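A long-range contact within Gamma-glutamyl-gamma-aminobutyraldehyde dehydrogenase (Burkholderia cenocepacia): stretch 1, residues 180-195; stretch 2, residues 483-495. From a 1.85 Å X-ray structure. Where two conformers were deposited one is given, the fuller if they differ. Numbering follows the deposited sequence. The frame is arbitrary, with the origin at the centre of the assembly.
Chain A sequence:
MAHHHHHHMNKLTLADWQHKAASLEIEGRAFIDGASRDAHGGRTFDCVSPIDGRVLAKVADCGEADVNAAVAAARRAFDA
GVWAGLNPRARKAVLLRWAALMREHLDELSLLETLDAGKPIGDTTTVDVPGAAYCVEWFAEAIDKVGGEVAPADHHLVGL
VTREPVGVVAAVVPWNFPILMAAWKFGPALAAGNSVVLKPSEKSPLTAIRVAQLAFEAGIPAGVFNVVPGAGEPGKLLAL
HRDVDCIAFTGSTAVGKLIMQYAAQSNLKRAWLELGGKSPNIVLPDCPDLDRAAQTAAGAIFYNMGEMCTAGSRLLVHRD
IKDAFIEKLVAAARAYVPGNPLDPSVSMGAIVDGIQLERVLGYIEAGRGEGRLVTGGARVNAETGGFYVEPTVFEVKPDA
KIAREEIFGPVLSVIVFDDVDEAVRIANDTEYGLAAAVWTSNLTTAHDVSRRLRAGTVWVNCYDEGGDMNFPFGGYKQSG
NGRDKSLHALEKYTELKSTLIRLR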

# COMPACT_ATOMS: atom_id res chain seq x y z
N LEU A 180 -5.13 -11.79 -26.78
CA LEU A 180 -5.10 -10.72 -25.80
C LEU A 180 -5.81 -11.14 -24.50
O LEU A 180 -5.26 -10.98 -23.40
CB LEU A 180 -5.64 -9.45 -26.43
CG LEU A 180 -5.72 -8.16 -25.61
CD1 LEU A 180 -6.89 -8.20 -24.63
CD2 LEU A 180 -4.40 -7.93 -24.91
N MET A 181 -7.00 -11.72 -24.63
CA MET A 181 -7.74 -12.23 -23.46
C MET A 181 -7.02 -13.39 -22.84
O MET A 181 -6.95 -13.50 -21.62
CB MET A 181 -9.19 -12.62 -23.77
CG MET A 181 -10.11 -11.42 -24.02
SD MET A 181 -10.16 -10.06 -22.81
CE MET A 181 -10.28 -11.03 -21.26
N ALA A 182 -6.47 -14.27 -23.66
CA ALA A 182 -5.64 -15.39 -23.16
C ALA A 182 -4.55 -14.85 -22.23
O ALA A 182 -4.43 -15.27 -21.07
CB ALA A 182 -5.07 -16.22 -24.32
N ALA A 183 -3.78 -13.90 -22.74
CA ALA A 183 -2.67 -13.32 -21.99
C ALA A 183 -3.14 -12.59 -20.71
O ALA A 183 -2.45 -12.59 -19.71
CB ALA A 183 -1.93 -12.36 -22.87
N TRP A 184 -4.31 -11.94 -20.75
CA TRP A 184 -4.87 -11.30 -19.52
C TRP A 184 -5.11 -12.32 -18.40
O TRP A 184 -5.03 -11.98 -17.21
CB TRP A 184 -6.21 -10.59 -19.83
CG TRP A 184 -6.05 -9.26 -20.46
CD1 TRP A 184 -4.92 -8.78 -21.06
CD2 TRP A 184 -7.03 -8.23 -20.56
NE1 TRP A 184 -5.15 -7.51 -21.55
CE2 TRP A 184 -6.43 -7.15 -21.24
CE3 TRP A 184 -8.38 -8.12 -20.17
CZ2 TRP A 184 -7.12 -5.95 -21.54
CZ3 TRP A 184 -9.06 -6.91 -20.43
CH2 TRP A 184 -8.42 -5.86 -21.13
N LYS A 185 -5.42 -13.56 -18.78
CA LYS A 185 -5.45 -14.67 -17.82
C LYS A 185 -4.06 -15.22 -17.51
O LYS A 185 -3.66 -15.26 -16.35
CB LYS A 185 -6.33 -15.83 -18.29
CG LYS A 185 -7.75 -15.49 -18.76
CD LYS A 185 -8.53 -14.60 -17.84
CE LYS A 185 -9.92 -14.42 -18.43
NZ LYS A 185 -10.68 -13.36 -17.72
N PHE A 186 -3.30 -15.66 -18.51
CA PHE A 186 -2.07 -16.39 -18.20
C PHE A 186 -0.90 -15.52 -17.72
O PHE A 186 0.02 -16.01 -17.08
CB PHE A 186 -1.66 -17.34 -19.35
CG PHE A 186 -1.25 -16.68 -20.65
CD1 PHE A 186 -0.13 -15.85 -20.73
CD2 PHE A 186 -1.92 -16.99 -21.83
CE1 PHE A 186 0.23 -15.30 -21.94
CE2 PHE A 186 -1.54 -16.44 -23.04
CZ PHE A 186 -0.46 -15.60 -23.10
N GLY A 187 -0.89 -14.26 -18.12
CA GLY A 187 0.12 -13.29 -17.65
C GLY A 187 0.17 -13.20 -16.14
O GLY A 187 1.16 -13.58 -15.51
N PRO A 188 -0.95 -12.80 -15.53
CA PRO A 188 -0.90 -12.80 -14.05
C PRO A 188 -0.86 -14.20 -13.40
O PRO A 188 -0.19 -14.40 -12.37
CB PRO A 188 -2.20 -12.10 -13.67
CG PRO A 188 -3.08 -12.17 -14.88
CD PRO A 188 -2.14 -12.11 -16.06
N ALA A 189 -1.62 -15.17 -13.93
CA ALA A 189 -1.64 -16.49 -13.28
C ALA A 189 -0.22 -17.08 -13.22
O ALA A 189 0.15 -17.64 -12.20
CB ALA A 189 -2.59 -17.46 -13.98
N LEU A 190 0.55 -16.97 -14.31
CA LEU A 190 1.88 -17.60 -14.37
C LEU A 190 2.86 -16.81 -13.54
O LEU A 190 3.75 -17.36 -12.95
CB LEU A 190 2.39 -17.70 -15.80
CG LEU A 190 1.69 -18.77 -16.62
CD1 LEU A 190 2.01 -18.55 -18.08
CD2 LEU A 190 2.06 -20.19 -16.15
N ALA A 191 2.70 -15.49 -13.50
CA ALA A 191 3.65 -14.67 -12.76
C ALA A 191 3.59 -15.08 -11.30
O ALA A 191 4.62 -15.11 -10.62
CB ALA A 191 3.30 -13.22 -12.96
N ALA A 192 2.37 -15.38 -10.82
CA ALA A 192 2.15 -15.78 -9.43
C ALA A 192 2.76 -17.19 -9.10
O ALA A 192 2.97 -17.57 -7.94
CB ALA A 192 0.67 -15.70 -9.13
N GLY A 193 3.09 -17.98 -10.12
CA GLY A 193 3.67 -19.31 -9.83
C GLY A 193 2.72 -20.45 -10.14
O GLY A 193 3.11 -21.62 -10.10
N ASN A 194 1.50 -20.13 -10.55
CA ASN A 194 0.57 -21.19 -10.97
C ASN A 194 0.93 -21.95 -12.25
O ASN A 194 1.66 -21.47 -13.12
CB ASN A 194 -0.83 -20.63 -11.10
CG ASN A 194 -1.28 -19.92 -9.87
OD1 ASN A 194 -1.61 -20.55 -8.86
ND2 ASN A 194 -1.32 -18.59 -9.93
N SER A 195 0.42 -23.19 -12.33
CA SER A 195 0.31 -23.92 -13.57
C SER A 195 -1.01 -23.58 -14.24
O SER A 195 -2.05 -23.37 -13.55
CB SER A 195 0.40 -25.41 -13.31
OG SER A 195 1.67 -25.69 -12.85
N ARG A 483 -11.37 -8.78 -11.43
CA ARG A 483 -10.80 -7.88 -12.37
C ARG A 483 -9.60 -8.54 -13.12
O ARG A 483 -8.78 -9.26 -12.56
CB ARG A 483 -10.36 -6.61 -11.66
CG ARG A 483 -11.45 -5.89 -10.86
CD ARG A 483 -12.37 -5.26 -11.85
NE ARG A 483 -13.43 -4.46 -11.30
CZ ARG A 483 -14.64 -4.90 -11.00
NH1 ARG A 483 -14.96 -6.17 -11.15
NH2 ARG A 483 -15.53 -4.03 -10.59
N ASP A 484 -9.48 -8.20 -14.38
CA ASP A 484 -8.30 -8.37 -15.17
C ASP A 484 -7.47 -7.08 -15.24
O ASP A 484 -7.99 -5.98 -14.96
CB ASP A 484 -8.69 -8.86 -16.58
CG ASP A 484 -9.14 -10.35 -16.63
OD1 ASP A 484 -9.05 -11.13 -15.65
OD2 ASP A 484 -9.61 -10.76 -17.73
N LYS A 485 -6.16 -7.24 -15.57
CA LYS A 485 -5.20 -6.15 -15.49
C LYS A 485 -5.00 -5.66 -14.02
O LYS A 485 -5.84 -5.94 -13.14
CB LYS A 485 -5.58 -4.97 -16.41
CG LYS A 485 -5.96 -5.33 -17.85
CD LYS A 485 -5.83 -4.13 -18.80
CE LYS A 485 -6.79 -3.01 -18.49
NZ LYS A 485 -6.55 -1.87 -19.40
N SER A 486 -3.90 -4.96 -13.78
CA SER A 486 -3.52 -4.35 -12.52
C SER A 486 -3.12 -5.43 -11.55
O SER A 486 -3.32 -6.62 -11.82
CB SER A 486 -4.67 -3.54 -11.90
OG SER A 486 -5.55 -4.35 -11.16
N LEU A 487 -2.56 -5.01 -10.43
CA LEU A 487 -2.11 -5.94 -9.40
C LEU A 487 -3.28 -6.72 -8.83
O LEU A 487 -3.10 -7.84 -8.38
CB LEU A 487 -1.37 -5.25 -8.27
CG LEU A 487 -0.05 -4.60 -8.69
CD1 LEU A 487 0.45 -3.82 -7.49
CD2 LEU A 487 0.94 -5.65 -9.11
N HIS A 488 -4.48 -6.13 -8.91
CA HIS A 488 -5.72 -6.73 -8.44
C HIS A 488 -6.06 -8.00 -9.21
O HIS A 488 -6.78 -8.82 -8.72
CB HIS A 488 -6.89 -5.74 -8.59
CG HIS A 488 -6.73 -4.53 -7.73
ND1 HIS A 488 -6.85 -4.58 -6.36
CD2 HIS A 488 -6.32 -3.28 -8.02
CE1 HIS A 488 -6.57 -3.39 -5.85
NE2 HIS A 488 -6.22 -2.60 -6.84
N ALA A 489 -5.53 -8.15 -10.41
CA ALA A 489 -5.70 -9.39 -11.19
C ALA A 489 -5.11 -10.61 -10.47
O ALA A 489 -5.63 -11.73 -10.59
CB ALA A 489 -5.11 -9.24 -12.58
N LEU A 490 -4.05 -10.39 -9.71
CA LEU A 490 -3.32 -11.48 -9.02
C LEU A 490 -4.13 -12.12 -7.88
O LEU A 490 -3.88 -13.27 -7.50
CB LEU A 490 -1.99 -10.96 -8.47
CG LEU A 490 -1.04 -10.48 -9.56
CD1 LEU A 490 -0.04 -9.48 -9.03
CD2 LEU A 490 -0.35 -11.66 -10.23
N GLU A 491 -5.10 -11.40 -7.35
CA GLU A 491 -5.93 -11.90 -6.26
C GLU A 491 -6.74 -13.12 -6.73
O GLU A 491 -7.05 -14.02 -5.94
CB GLU A 491 -6.86 -10.80 -5.71
CG GLU A 491 -6.20 -9.41 -5.55
CD GLU A 491 -7.19 -8.28 -5.15
OE1 GLU A 491 -8.39 -8.54 -5.03
OE2 GLU A 491 -6.78 -7.10 -4.97
N LYS A 492 -7.03 -13.18 -8.02
CA LYS A 492 -7.81 -14.28 -8.57
C LYS A 492 -7.05 -15.60 -8.59
O LYS A 492 -7.66 -16.65 -8.70
CB LYS A 492 -8.28 -13.95 -9.98
CG LYS A 492 -9.02 -12.64 -10.08
CD LYS A 492 -9.74 -12.49 -11.39
CE LYS A 492 -8.83 -12.74 -12.59
NZ LYS A 492 -7.62 -11.91 -12.54
N TYR A 493 -5.72 -15.52 -8.44
CA TYR A 493 -4.80 -16.65 -8.71
C TYR A 493 -3.91 -16.95 -7.51
O TYR A 493 -2.93 -17.76 -7.64
CB TYR A 493 -3.93 -16.29 -9.92
CG TYR A 493 -4.73 -15.96 -11.17
CD1 TYR A 493 -5.65 -16.87 -11.70
CD2 TYR A 493 -4.58 -14.74 -11.81
CE1 TYR A 493 -6.38 -16.57 -12.83
CE2 TYR A 493 -5.34 -14.42 -12.91
CZ TYR A 493 -6.22 -15.34 -13.44
OH TYR A 493 -6.96 -15.05 -14.54
N THR A 494 -4.18 -16.26 -6.38
CA THR A 494 -3.46 -16.43 -5.12
C THR A 494 -4.44 -16.59 -3.96
O THR A 494 -5.60 -16.22 -4.07
CB THR A 494 -2.52 -15.22 -4.80
OG1 THR A 494 -3.29 -14.03 -4.74
CG2 THR A 494 -1.50 -15.03 -5.88
N GLU A 495 -3.93 -17.13 -2.85
CA GLU A 495 -4.59 -17.11 -1.57
C GLU A 495 -3.78 -16.29 -0.58
O GLU A 495 -2.55 -16.27 -0.63
CB GLU A 495 -4.73 -18.51 -0.99
CG GLU A 495 -5.44 -19.48 -1.90
CD GLU A 495 -6.95 -19.34 -1.84
OE1 GLU A 495 -7.61 -20.10 -2.61
OE2 GLU A 495 -7.50 -18.52 -1.03
O HOH W 1 -4.67 -9.17 -16.86
O HOH W 2 -6.86 -12.28 -15.22

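Two direct polar links, a salt bridge and an amide hydrogen bond, sit within a largely apolar contact. K185 NZ donates to D484 OD2 at 2.8 Å, a salt bridge between two buried residues. The CA-to-CB bond of K185 points sideways, yet its extended outer chain (chi3 and chi4 both t) carries the ammonium to the carboxylate. D484 is also paired within its own stretch, K492 NZ lying 3.5 Å from D484 OD1, so one buried acid answers two lysines.

In the second link N194 ND2 donates to Y493 O at 2.9 Å and to A189 O, also at 2.9 Å. One amide group thus ties the end of the helix to the incoming chain. The turn that places it is a Schellman motif: G193, at phi 108°, sits where a CB would be jammed against the preceding carbonyl O, and N194 N returns to A189 O at 3.3 Å. The rule here is to close the helix with glycine and let the next side chain do the bridging.

Two waters serve the backbone where the helix is kinked. P188 has no amide hydrogen, so W184 O receives no bond from it; instead both waters donate to that carbonyl. Water 1 accepts from K485 N. Water 2 donates to D484 OD1 and accepts from K492 NZ and Y493 OH, linking the tyrosine hydroxyl to the charged cluster.

Stretch 2 runs alongside the helix in the same sequence order, W184 nearest D484, P188 nearest L490 and A189 nearest Y493 by CA position. W184, P188 and A192, four residues apart, all point their CA-to-CB bonds toward it, a stripe along one side of the helix.

Y493 gives up the most surface to the contact. The ring packs against A189, whose CB lies 3.8 Å from the ring centroid of Y493, over the face, a CH-pi contact. P188 CG adds an apolar contact 3.7 Å from Y493 CE2, while P188 CB meets L490 CD2 at 3.9 Å and A489 CB at 4.2 Å. The proline therefore both frees a carbonyl for water and supplies a compact apolar surface.

At the far ends of the stripe the packing is simpler. K485 CG sits 3.9 Å from the centroid of the six-membered ring of W184, again over the face, so the aliphatic part of a lysine covers an aromatic surface. A192 CB closes against T494 CG2 at 4.0 Å and L490 CD2 at 4.3 Å.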